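Local coordinates for hemolysin activator protein CdiB (Acinetobacter baumannii ACICU, PDB 6WIL) that probably carries the toxin CdiA across the outer membrane as the TpsB-type, Omp85-family transporter of a contact-dependent growth inhibition system, at residues Q31-Q36 against R325-K330; V57-I63 against H130-S136; Q75-V79 against E110-F116. One frame throughout, in Å; residues are numbered along the deposited sequence.

The three contacts run from the periplasmic rim of the β-barrel out into the first POTRA domain. Interaction 1 ties the linker that follows helix 8-27 to a turn between two barrel strands. Interactions 2 and 3 lie in the POTRA domain to which that linker leads: interaction 2 is a strand pair of its sheet, and interaction 3 brings its two helices together. Their centres are about 18 Å apart, yet they touch, with Leu62 CD2 packing 4.1 Å from Phe76 CB. Interaction 3 is the nearer to the barrel, its closest atoms about 7 Å from those of interaction 1, whereas interaction 2 stays about 21 Å off at its nearest atoms.

Interaction 1 of 3, residues Q31-Q36 against R325-K330; sequences QQTPYQ and RSGQHK
The linker between helix 8-27 and the first POTRA domain crosses a tight barrel hairpin here, Tyr35 lying against Gly327 in the turn that joins strands 308-326 and 329-346. Tyr35 N donates to Gly327 O over 3.0 Å, approaching from above the carbonyl plane, and the same oxygen receives a CA-H...O contact from Pro34 CA. The ring of Tyr35 then folds back: with CG set between backbone N and carbonyl carbon (chi1 59°), one face comes down on Gly327 CA, which stands 3.5 Å from the ring centroid in a CH-pi contact. Tyr35 O meanwhile meets Gln328 CG at 3.2 Å, and the side chains of Gln36 and Gln328 pass across one another with their amide planes 38° apart.

The turn itself is braced from within. Ser326 OG takes the N-H of Gln328 in an ST turn, 3.0 Å and nearly straight, and is also hydrogen-bonded to His329 ND1.

At the other end Lys330, stretched out with CG anti to its N, sends NZ to Gln31 OE1 at 2.9 Å, in the plane of that amide carbonyl, while Gln31 NE2 is hydrogen-bonded to the carbonyl of Leu29; the Lys330 and Gln31 side chains meet at about a right angle. Arg325 points toward the linker, and Gln32 CB lies at the edge of its guanidinium, 3.9 Å from NH2.

Helix 171-181 of the second POTRA domain completes the junction: Glu179 forms salt bridges with Arg325 and Lys330 and accepts from Gln32 N, while Asp175 binds the Tyr35 hydroxyl. Within the barrel, strand 349-371 pairs with strand 329-346 and sets Tyr370 against Gln31 and Pro34.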
loop_
_atom_site.group_PDB
_atom_site.type_symbol
_atom_site.label_atom_id
_atom_site.label_comp_id
_atom_site.label_asym_id
_atom_site.label_seq_id
_atom_site.Cartn_x
_atom_site.Cartn_y
_atom_site.Cartn_z
ATOM N N GLN A 31 8.786 -3.837 -0.587
ATOM C CA GLN A 31 8.543 -3.835 -2.021
ATOM C C GLN A 31 9.855 -3.950 -2.785
ATOM O O GLN A 31 10.943 -3.758 -2.235
ATOM C CB GLN A 31 7.805 -2.565 -2.452
ATOM C CG GLN A 31 6.487 -2.358 -1.739
ATOM C CD GLN A 31 5.646 -3.619 -1.716
ATOM O OE1 GLN A 31 5.098 -4.036 -2.738
ATOM N NE2 GLN A 31 5.548 -4.241 -0.547
ATOM N N GLN A 32 9.735 -4.276 -4.069
ATOM C CA GLN A 32 10.896 -4.300 -4.949
ATOM C C GLN A 32 11.378 -2.879 -5.212
ATOM O O GLN A 32 10.577 -1.959 -5.402
ATOM C CB GLN A 32 10.549 -5.009 -6.261
ATOM C CG GLN A 32 11.400 -4.620 -7.468
ATOM C CD GLN A 32 12.754 -5.303 -7.493
ATOM O OE1 GLN A 32 13.014 -6.221 -6.719
ATOM N NE2 GLN A 32 13.626 -4.855 -8.390
ATOM N N THR A 33 12.694 -2.702 -5.199
ATOM C CA THR A 33 13.273 -1.388 -5.430
ATOM C C THR A 33 12.923 -0.905 -6.836
ATOM O O THR A 33 12.979 -1.686 -7.793
ATOM C CB THR A 33 14.792 -1.446 -5.249
ATOM O OG1 THR A 33 15.098 -1.984 -3.957
ATOM C CG2 THR A 33 15.412 -0.062 -5.374
ATOM N N PRO A 34 12.532 0.359 -6.996
ATOM C CA PRO A 34 12.196 0.859 -8.333
ATOM C C PRO A 34 13.396 0.868 -9.269
ATOM O O PRO A 34 14.551 0.945 -8.842
ATOM C CB PRO A 34 11.687 2.283 -8.065
ATOM C CG PRO A 34 12.169 2.625 -6.690
ATOM C CD PRO A 34 12.202 1.333 -5.943
ATOM N N TYR A 35 13.102 0.781 -10.568
ATOM C CA TYR A 35 14.124 0.758 -11.608
ATOM C C TYR A 35 13.477 1.128 -12.936
ATOM O O TYR A 35 12.253 1.231 -13.045
ATOM C CB TYR A 35 14.804 -0.615 -11.694
ATOM C CG TYR A 35 13.850 -1.753 -11.986
ATOM C CD1 TYR A 35 13.542 -2.114 -13.293
ATOM C CD2 TYR A 35 13.251 -2.465 -10.953
ATOM C CE1 TYR A 35 12.667 -3.150 -13.564
ATOM C CE2 TYR A 35 12.375 -3.503 -11.214
ATOM C CZ TYR A 35 12.086 -3.841 -12.520
ATOM O OH TYR A 35 11.213 -4.870 -12.782
ATOM N N GLN A 36 14.324 1.322 -13.960
ATOM C CA GLN A 36 13.885 1.602 -15.334
ATOM C C GLN A 36 14.646 0.667 -16.275
ATOM O O GLN A 36 15.588 1.077 -16.957
ATOM C CB GLN A 36 14.097 3.068 -15.700
ATOM C CG GLN A 36 13.153 4.024 -15.002
ATOM C CD GLN A 36 13.103 5.381 -15.672
ATOM O OE1 GLN A 36 12.148 5.700 -16.381
ATOM N NE2 GLN A 36 14.135 6.188 -15.453
ATOM N N ARG A 325 1.939 -4.185 -12.952
ATOM C CA ARG A 325 3.112 -3.723 -12.225
ATOM C C ARG A 325 4.262 -3.508 -13.196
ATOM O O ARG A 325 4.257 -4.008 -14.323
ATOM C CB ARG A 325 3.525 -4.712 -11.131
ATOM C CG ARG A 325 4.097 -6.016 -11.642
ATOM C CD ARG A 325 4.662 -6.811 -10.485
ATOM N NE ARG A 325 5.795 -6.119 -9.878
ATOM C CZ ARG A 325 6.057 -6.109 -8.576
ATOM N NH1 ARG A 325 5.255 -6.743 -7.729
ATOM N NH2 ARG A 325 7.113 -5.450 -8.120
ATOM N N SER A 326 5.254 -2.759 -12.732
ATOM C CA SER A 326 6.489 -2.548 -13.474
ATOM C C SER A 326 7.557 -2.114 -12.483
ATOM O O SER A 326 7.337 -2.093 -11.268
ATOM C CB SER A 326 6.316 -1.500 -14.574
ATOM O OG SER A 326 6.509 -0.198 -14.046
ATOM N N GLY A 327 8.718 -1.739 -13.020
ATOM C CA GLY A 327 9.782 -1.221 -12.182
ATOM C C GLY A 327 9.433 0.073 -11.478
ATOM O O GLY A 327 10.101 0.437 -10.508
ATOM N N GLN A 328 8.391 0.775 -11.933
ATOM C CA GLN A 328 8.031 2.059 -11.344
ATOM C C GLN A 328 6.584 2.134 -10.869
ATOM O O GLN A 328 6.151 3.208 -10.430
ATOM C CB GLN A 328 8.300 3.195 -12.338
ATOM C CG GLN A 328 9.697 3.176 -12.921
ATOM C CD GLN A 328 10.199 4.556 -13.276
ATOM O OE1 GLN A 328 10.785 5.248 -12.442
ATOM N NE2 GLN A 328 9.972 4.967 -14.518
ATOM N N HIS A 329 5.821 1.044 -10.934
ATOM C CA HIS A 329 4.439 1.129 -10.483
ATOM C C HIS A 329 3.929 -0.248 -10.085
ATOM O O HIS A 329 4.449 -1.278 -10.520
ATOM C CB HIS A 329 3.537 1.752 -11.556
ATOM C CG HIS A 329 2.933 0.758 -12.500
ATOM N ND1 HIS A 329 3.611 0.258 -13.590
ATOM C CD2 HIS A 329 1.706 0.188 -12.526
ATOM C CE1 HIS A 329 2.830 -0.586 -14.242
ATOM N NE2 HIS A 329 1.668 -0.645 -13.618
ATOM N N LYS A 330 2.889 -0.241 -9.250
ATOM C CA LYS A 330 2.200 -1.451 -8.821
ATOM C C LYS A 330 0.732 -1.115 -8.610
ATOM O O LYS A 330 0.413 -0.186 -7.865
ATOM C CB LYS A 330 2.822 -2.010 -7.537
ATOM C CG LYS A 330 2.239 -3.327 -7.066
ATOM C CD LYS A 330 3.154 -3.968 -6.028
ATOM C CE LYS A 330 2.457 -5.095 -5.289
ATOM N NZ LYS A 330 3.370 -5.777 -4.333
#

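Interaction 2 of 3, residues V57-I63 against H130-S136; sequences VKEISLI and HGNLNLS
Glu59 to Leu62 and Asn132 to Ser136 run parallel, their axes 4.7 Å apart at an angle of 18°, with a ladder that starts at Lys58 N to Gly131 O (2.7 Å), passes through Leu133, Ser61 and Leu135, and ends at Ile63 N to Leu135 O (2.8 Å). Beyond the last rung Ser136 OG donates to Ile63 O at 2.6 Å, adding a side-chain bond where the strand pairing runs out. On the face turned to helix 77-85, Ile60 and Leu133 lie side by side, CG2 4.1 Å from CD2, and Leu62 bends its CD1 over the carbonyl O of Leu135 (3.4 Å). Ile80 of that helix packs on Ile60, Leu62 and Leu135. The other face is polar: Glu59 lies alongside Asn132, carboxylate and amide planes 20° apart, and Lys58 NZ bridges to Glu59 OE2. Farther along, Ile63 CG1 crosses Asn134 at 3.6 Å from its CG. Strand 132-149 also pairs antiparallel with strand 120-123, so it runs between the other two, and with helices 77-85 and 97-113 intervening in sequence this is the β-α-α-β-β topology of a POTRA domain.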
loop_
_atom_site.group_PDB
_atom_site.type_symbol
_atom_site.label_atom_id
_atom_site.label_comp_id
_atom_site.label_asym_id
_atom_site.label_seq_id
_atom_site.Cartn_x
_atom_site.Cartn_y
_atom_site.Cartn_z
ATOM N N VAL A 57 10.492 -4.900 -48.308
ATOM C CA VAL A 57 9.769 -5.858 -47.484
ATOM C C VAL A 57 8.286 -5.769 -47.821
ATOM O O VAL A 57 7.712 -4.677 -47.895
ATOM C CB VAL A 57 10.044 -5.624 -45.986
ATOM C CG1 VAL A 57 11.539 -5.523 -45.740
ATOM C CG2 VAL A 57 9.336 -4.385 -45.456
ATOM N N LYS A 58 7.676 -6.915 -48.093
ATOM C CA LYS A 58 6.250 -6.963 -48.351
ATOM C C LYS A 58 5.486 -7.759 -47.308
ATOM O O LYS A 58 4.250 -7.719 -47.310
ATOM C CB LYS A 58 5.970 -7.544 -49.748
ATOM C CG LYS A 58 6.249 -9.024 -49.901
ATOM C CD LYS A 58 6.254 -9.403 -51.376
ATOM C CE LYS A 58 6.416 -10.902 -51.588
ATOM N NZ LYS A 58 5.160 -11.663 -51.334
ATOM N N GLU A 59 6.178 -8.470 -46.419
ATOM C CA GLU A 59 5.543 -9.222 -45.344
ATOM C C GLU A 59 6.445 -9.181 -44.122
ATOM O O GLU A 59 7.639 -9.482 -44.224
ATOM C CB GLU A 59 5.282 -10.682 -45.748
ATOM C CG GLU A 59 4.615 -10.868 -47.103
ATOM C CD GLU A 59 4.083 -12.270 -47.316
ATOM O OE1 GLU A 59 4.287 -13.130 -46.432
ATOM O OE2 GLU A 59 3.449 -12.506 -48.367
ATOM N N ILE A 60 5.881 -8.807 -42.977
ATOM C CA ILE A 60 6.556 -8.924 -41.689
ATOM C C ILE A 60 5.808 -9.973 -40.884
ATOM O O ILE A 60 4.608 -9.825 -40.622
ATOM C CB ILE A 60 6.610 -7.587 -40.939
ATOM C CG1 ILE A 60 7.117 -6.482 -41.865
ATOM C CG2 ILE A 60 7.512 -7.714 -39.714
ATOM C CD1 ILE A 60 6.800 -5.083 -41.376
ATOM N N SER A 61 6.506 -11.038 -40.502
ATOM C CA SER A 61 5.862 -12.169 -39.855
ATOM C C SER A 61 6.713 -12.651 -38.692
ATOM O O SER A 61 7.924 -12.418 -38.639
ATOM C CB SER A 61 5.627 -13.322 -40.840
ATOM O OG SER A 61 5.193 -12.843 -42.101
ATOM N N LEU A 62 6.056 -13.319 -37.750
ATOM C CA LEU A 62 6.729 -14.071 -36.703
ATOM C C LEU A 62 6.683 -15.546 -37.080
ATOM O O LEU A 62 5.605 -16.088 -37.349
ATOM C CB LEU A 62 6.074 -13.840 -35.341
ATOM C CG LEU A 62 6.842 -14.404 -34.142
ATOM C CD1 LEU A 62 8.189 -13.705 -33.991
ATOM C CD2 LEU A 62 6.026 -14.298 -32.860
ATOM N N ILE A 63 7.848 -16.181 -37.115
ATOM C CA ILE A 63 8.014 -17.515 -37.679
ATOM C C ILE A 63 8.516 -18.434 -36.579
ATOM O O ILE A 63 9.495 -18.101 -35.905
ATOM C CB ILE A 63 8.985 -17.529 -38.875
ATOM C CG1 ILE A 63 8.418 -16.691 -40.020
ATOM C CG2 ILE A 63 9.251 -18.951 -39.337
ATOM C CD1 ILE A 63 7.069 -17.166 -40.504
ATOM N N HIS A 130 12.758 -13.010 -50.970
ATOM C CA HIS A 130 11.425 -12.838 -51.530
ATOM C C HIS A 130 10.684 -11.665 -50.894
ATOM O O HIS A 130 9.451 -11.621 -50.931
ATOM C CB HIS A 130 10.618 -14.129 -51.375
ATOM C CG HIS A 130 11.399 -15.370 -51.683
ATOM N ND1 HIS A 130 11.410 -15.957 -52.931
ATOM C CD2 HIS A 130 12.193 -16.140 -50.902
ATOM C CE1 HIS A 130 12.177 -17.031 -52.905
ATOM N NE2 HIS A 130 12.666 -17.164 -51.686
ATOM N N GLY A 131 11.413 -10.715 -50.309
ATOM C CA GLY A 131 10.795 -9.574 -49.665
ATOM C C GLY A 131 10.076 -9.866 -48.363
ATOM O O GLY A 131 9.301 -9.027 -47.896
ATOM N N ASN A 132 10.309 -11.027 -47.755
ATOM C CA ASN A 132 9.635 -11.411 -46.518
ATOM C C ASN A 132 10.572 -11.184 -45.337
ATOM O O ASN A 132 11.579 -11.884 -45.191
ATOM C CB ASN A 132 9.179 -12.867 -46.576
ATOM C CG ASN A 132 8.054 -13.084 -47.564
ATOM O OD1 ASN A 132 7.583 -12.141 -48.201
ATOM N ND2 ASN A 132 7.626 -14.332 -47.710
ATOM N N LEU A 133 10.237 -10.215 -44.489
ATOM C CA LEU A 133 10.950 -10.034 -43.230
ATOM C C LEU A 133 10.359 -10.998 -42.210
ATOM O O LEU A 133 9.231 -10.808 -41.747
ATOM C CB LEU A 133 10.850 -8.593 -42.743
ATOM C CG LEU A 133 11.565 -8.368 -41.409
ATOM C CD1 LEU A 133 13.037 -8.712 -41.539
ATOM C CD2 LEU A 133 11.383 -6.942 -40.923
ATOM N N ASN A 134 11.112 -12.037 -41.869
ATOM C CA ASN A 134 10.639 -13.082 -40.972
ATOM C C ASN A 134 11.419 -13.000 -39.667
ATOM O O ASN A 134 12.626 -13.263 -39.636
ATOM C CB ASN A 134 10.775 -14.456 -41.623
ATOM C CG ASN A 134 9.711 -14.702 -42.673
ATOM O OD1 ASN A 134 8.690 -14.016 -42.706
ATOM N ND2 ASN A 134 9.936 -15.690 -43.527
ATOM N N LEU A 135 10.725 -12.632 -38.597
ATOM C CA LEU A 135 11.316 -12.536 -37.274
ATOM C C LEU A 135 11.056 -13.813 -36.490
ATOM O O LEU A 135 10.064 -14.513 -36.713
ATOM C CB LEU A 135 10.758 -11.341 -36.506
ATOM C CG LEU A 135 11.196 -9.967 -37.002
ATOM C CD1 LEU A 135 10.642 -8.893 -36.087
ATOM C CD2 LEU A 135 12.712 -9.890 -37.074
ATOM N N SER A 136 11.964 -14.115 -35.571
ATOM C CA SER A 136 11.790 -15.252 -34.684
ATOM C C SER A 136 12.164 -14.851 -33.273
ATOM O O SER A 136 12.874 -13.868 -33.053
ATOM C CB SER A 136 12.631 -16.454 -35.111
ATOM O OG SER A 136 11.943 -17.206 -36.083
#

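Interaction 3 of 3, residues Q75-V79 against E110-F116; sequences QFNFV and ELLKKGF
Gln75 reaches across to Phe116 with a fully extended side chain, CG anti to its N, and brings NE2 to the edge of that ring, 3.8 Å from CZ; the amide stands almost perpendicular to the ring plane. Phe76 comes at the same ring from a different direction. It turns its own edge onto the face of Phe116, with Phe76 CE1 3.5 Å above the middle of the ring, a T-shaped pair whose centroids are 4.8 Å apart and whose planes meet at 65°. The same CE1 also lies 3.9 Å from Leu111 CD1, so this corner of Phe76 meets both the leucine and the phenylalanine, and Phe76 also touches Ile137 and Ile139 of strand 132-149.

What puts Phe116 within reach is the end of helix 97-113. Gly115, with positive phi, closes the helix in a Schellman motif: Phe116 N bonds back to Leu111 O, and Gly115 N to Leu112 O. The chain thus turns aside from the helix axis where the two helices of this POTRA domain come together, and the phenylalanine folds in toward the start of helix 77-85.

Phe78 makes the broadest meeting. Its ring edge, in plane, faces the carbonyl of Glu110, with CE2 3.6 Å from Glu110 O. Over one face slides Lys114, running counter to the phenylalanine: its CG is 4.0 Å from the ring centroid in a CH-pi contact, and its NZ, 33° off the normal, makes an off-centre cation-pi interaction at 4.1 Å from that centroid. Phe78 CZ also touches Phe116 CE2. Val79 backs the opposite face of Phe78 with CG2, and this methyl packs obliquely on Leu111 CD1 at 4.0 Å, beside Ile121 of strand 120-123.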
loop_
_atom_site.group_PDB
_atom_site.type_symbol
_atom_site.label_atom_id
_atom_site.label_comp_id
_atom_site.label_asym_id
_atom_site.label_seq_id
_atom_site.Cartn_x
_atom_site.Cartn_y
_atom_site.Cartn_z
ATOM N N GLN A 75 1.370 -15.627 -27.843
ATOM C CA GLN A 75 1.635 -14.673 -26.775
ATOM C C GLN A 75 2.528 -13.523 -27.225
ATOM O O GLN A 75 2.501 -12.453 -26.606
ATOM C CB GLN A 75 2.277 -15.397 -25.590
ATOM C CG GLN A 75 2.537 -14.529 -24.367
ATOM C CD GLN A 75 3.225 -15.292 -23.249
ATOM O OE1 GLN A 75 3.683 -16.417 -23.443
ATOM N NE2 GLN A 75 3.291 -14.685 -22.068
ATOM N N PHE A 76 3.307 -13.707 -28.292
ATOM C CA PHE A 76 4.327 -12.742 -28.684
ATOM C C PHE A 76 3.961 -11.933 -29.921
ATOM O O PHE A 76 4.817 -11.216 -30.447
ATOM C CB PHE A 76 5.662 -13.452 -28.904
ATOM C CG PHE A 76 6.322 -13.894 -27.633
ATOM C CD1 PHE A 76 6.801 -12.960 -26.729
ATOM C CD2 PHE A 76 6.458 -15.240 -27.336
ATOM C CE1 PHE A 76 7.412 -13.359 -25.555
ATOM C CE2 PHE A 76 7.066 -15.646 -26.163
ATOM C CZ PHE A 76 7.547 -14.704 -25.273
ATOM N N ASN A 77 2.710 -12.008 -30.386
ATOM C CA ASN A 77 2.319 -11.254 -31.572
ATOM C C ASN A 77 2.381 -9.747 -31.354
ATOM O O ASN A 77 2.372 -8.995 -32.334
ATOM C CB ASN A 77 0.914 -11.658 -32.030
ATOM C CG ASN A 77 -0.144 -11.429 -30.964
ATOM O OD1 ASN A 77 -0.403 -10.294 -30.561
ATOM N ND2 ASN A 77 -0.779 -12.509 -30.520
ATOM N N PHE A 78 2.450 -9.286 -30.101
ATOM C CA PHE A 78 2.569 -7.856 -29.844
ATOM C C PHE A 78 3.882 -7.286 -30.366
ATOM O O PHE A 78 3.984 -6.071 -30.564
ATOM C CB PHE A 78 2.437 -7.572 -28.343
ATOM C CG PHE A 78 3.615 -8.027 -27.533
ATOM C CD1 PHE A 78 3.697 -9.333 -27.078
ATOM C CD2 PHE A 78 4.637 -7.147 -27.211
ATOM C CE1 PHE A 78 4.779 -9.757 -26.326
ATOM C CE2 PHE A 78 5.727 -7.565 -26.464
ATOM C CZ PHE A 78 5.797 -8.872 -26.021
ATOM N N VAL A 79 4.889 -8.133 -30.579
ATOM C CA VAL A 79 6.147 -7.670 -31.154
ATOM C C VAL A 79 5.943 -7.250 -32.604
ATOM O O VAL A 79 6.395 -6.179 -33.026
ATOM C CB VAL A 79 7.225 -8.761 -31.024
ATOM C CG1 VAL A 79 8.405 -8.459 -31.933
ATOM C CG2 VAL A 79 7.675 -8.891 -29.571
ATOM N N GLU A 110 10.753 -3.689 -27.263
ATOM C CA GLU A 110 9.365 -4.030 -26.971
ATOM C C GLU A 110 9.278 -5.333 -26.188
ATOM O O GLU A 110 8.394 -5.502 -25.339
ATOM C CB GLU A 110 8.568 -4.129 -28.271
ATOM C CG GLU A 110 7.077 -4.009 -28.068
ATOM C CD GLU A 110 6.711 -2.758 -27.297
ATOM O OE1 GLU A 110 7.094 -1.653 -27.740
ATOM O OE2 GLU A 110 6.060 -2.884 -26.237
ATOM N N LEU A 111 10.190 -6.267 -26.463
ATOM C CA LEU A 111 10.251 -7.505 -25.695
ATOM C C LEU A 111 10.585 -7.220 -24.237
ATOM O O LEU A 111 9.948 -7.758 -23.323
ATOM C CB LEU A 111 11.284 -8.446 -26.320
ATOM C CG LEU A 111 11.134 -9.946 -26.078
ATOM C CD1 LEU A 111 9.790 -10.427 -26.601
ATOM C CD2 LEU A 111 12.273 -10.704 -26.748
ATOM N N LEU A 112 11.584 -6.364 -24.001
ATOM C CA LEU A 112 11.928 -5.972 -22.640
ATOM C C LEU A 112 10.830 -5.132 -22.000
ATOM O O LEU A 112 10.663 -5.167 -20.775
ATOM C CB LEU A 112 13.251 -5.204 -22.638
ATOM C CG LEU A 112 14.451 -5.947 -23.223
ATOM C CD1 LEU A 112 15.700 -5.076 -23.186
ATOM C CD2 LEU A 112 14.681 -7.253 -22.478
ATOM N N LYS A 113 10.084 -4.368 -22.804
ATOM C CA LYS A 113 8.976 -3.582 -22.271
ATOM C C LYS A 113 7.962 -4.469 -21.559
ATOM O O LYS A 113 7.452 -4.110 -20.492
ATOM C CB LYS A 113 8.293 -2.801 -23.393
ATOM C CG LYS A 113 8.562 -1.310 -23.387
ATOM C CD LYS A 113 7.662 -0.609 -24.394
ATOM C CE LYS A 113 8.002 0.864 -24.517
ATOM N NZ LYS A 113 7.572 1.407 -25.835
ATOM N N LYS A 114 7.659 -5.629 -22.133
ATOM C CA LYS A 114 6.709 -6.554 -21.534
ATOM C C LYS A 114 7.349 -7.483 -20.508
ATOM O O LYS A 114 6.638 -8.287 -19.897
ATOM C CB LYS A 114 6.011 -7.373 -22.624
ATOM C CG LYS A 114 4.670 -6.797 -23.074
ATOM C CD LYS A 114 4.807 -5.377 -23.603
ATOM C CE LYS A 114 3.447 -4.745 -23.850
ATOM N NZ LYS A 114 2.609 -5.581 -24.752
ATOM N N GLY A 115 8.663 -7.398 -20.309
ATOM C CA GLY A 115 9.325 -8.090 -19.221
ATOM C C GLY A 115 10.105 -9.345 -19.569
ATOM O O GLY A 115 10.607 -10.007 -18.652
ATOM N N PHE A 116 10.239 -9.696 -20.848
ATOM C CA PHE A 116 10.920 -10.936 -21.228
ATOM C C PHE A 116 12.414 -10.651 -21.367
ATOM O O PHE A 116 12.965 -10.509 -22.461
ATOM C CB PHE A 116 10.310 -11.510 -22.500
ATOM C CG PHE A 116 8.825 -11.743 -22.402
ATOM C CD1 PHE A 116 8.326 -12.940 -21.907
ATOM C CD2 PHE A 116 7.928 -10.762 -22.797
ATOM C CE1 PHE A 116 6.960 -13.155 -21.814
ATOM C CE2 PHE A 116 6.561 -10.970 -22.706
ATOM C CZ PHE A 116 6.077 -12.168 -22.214
#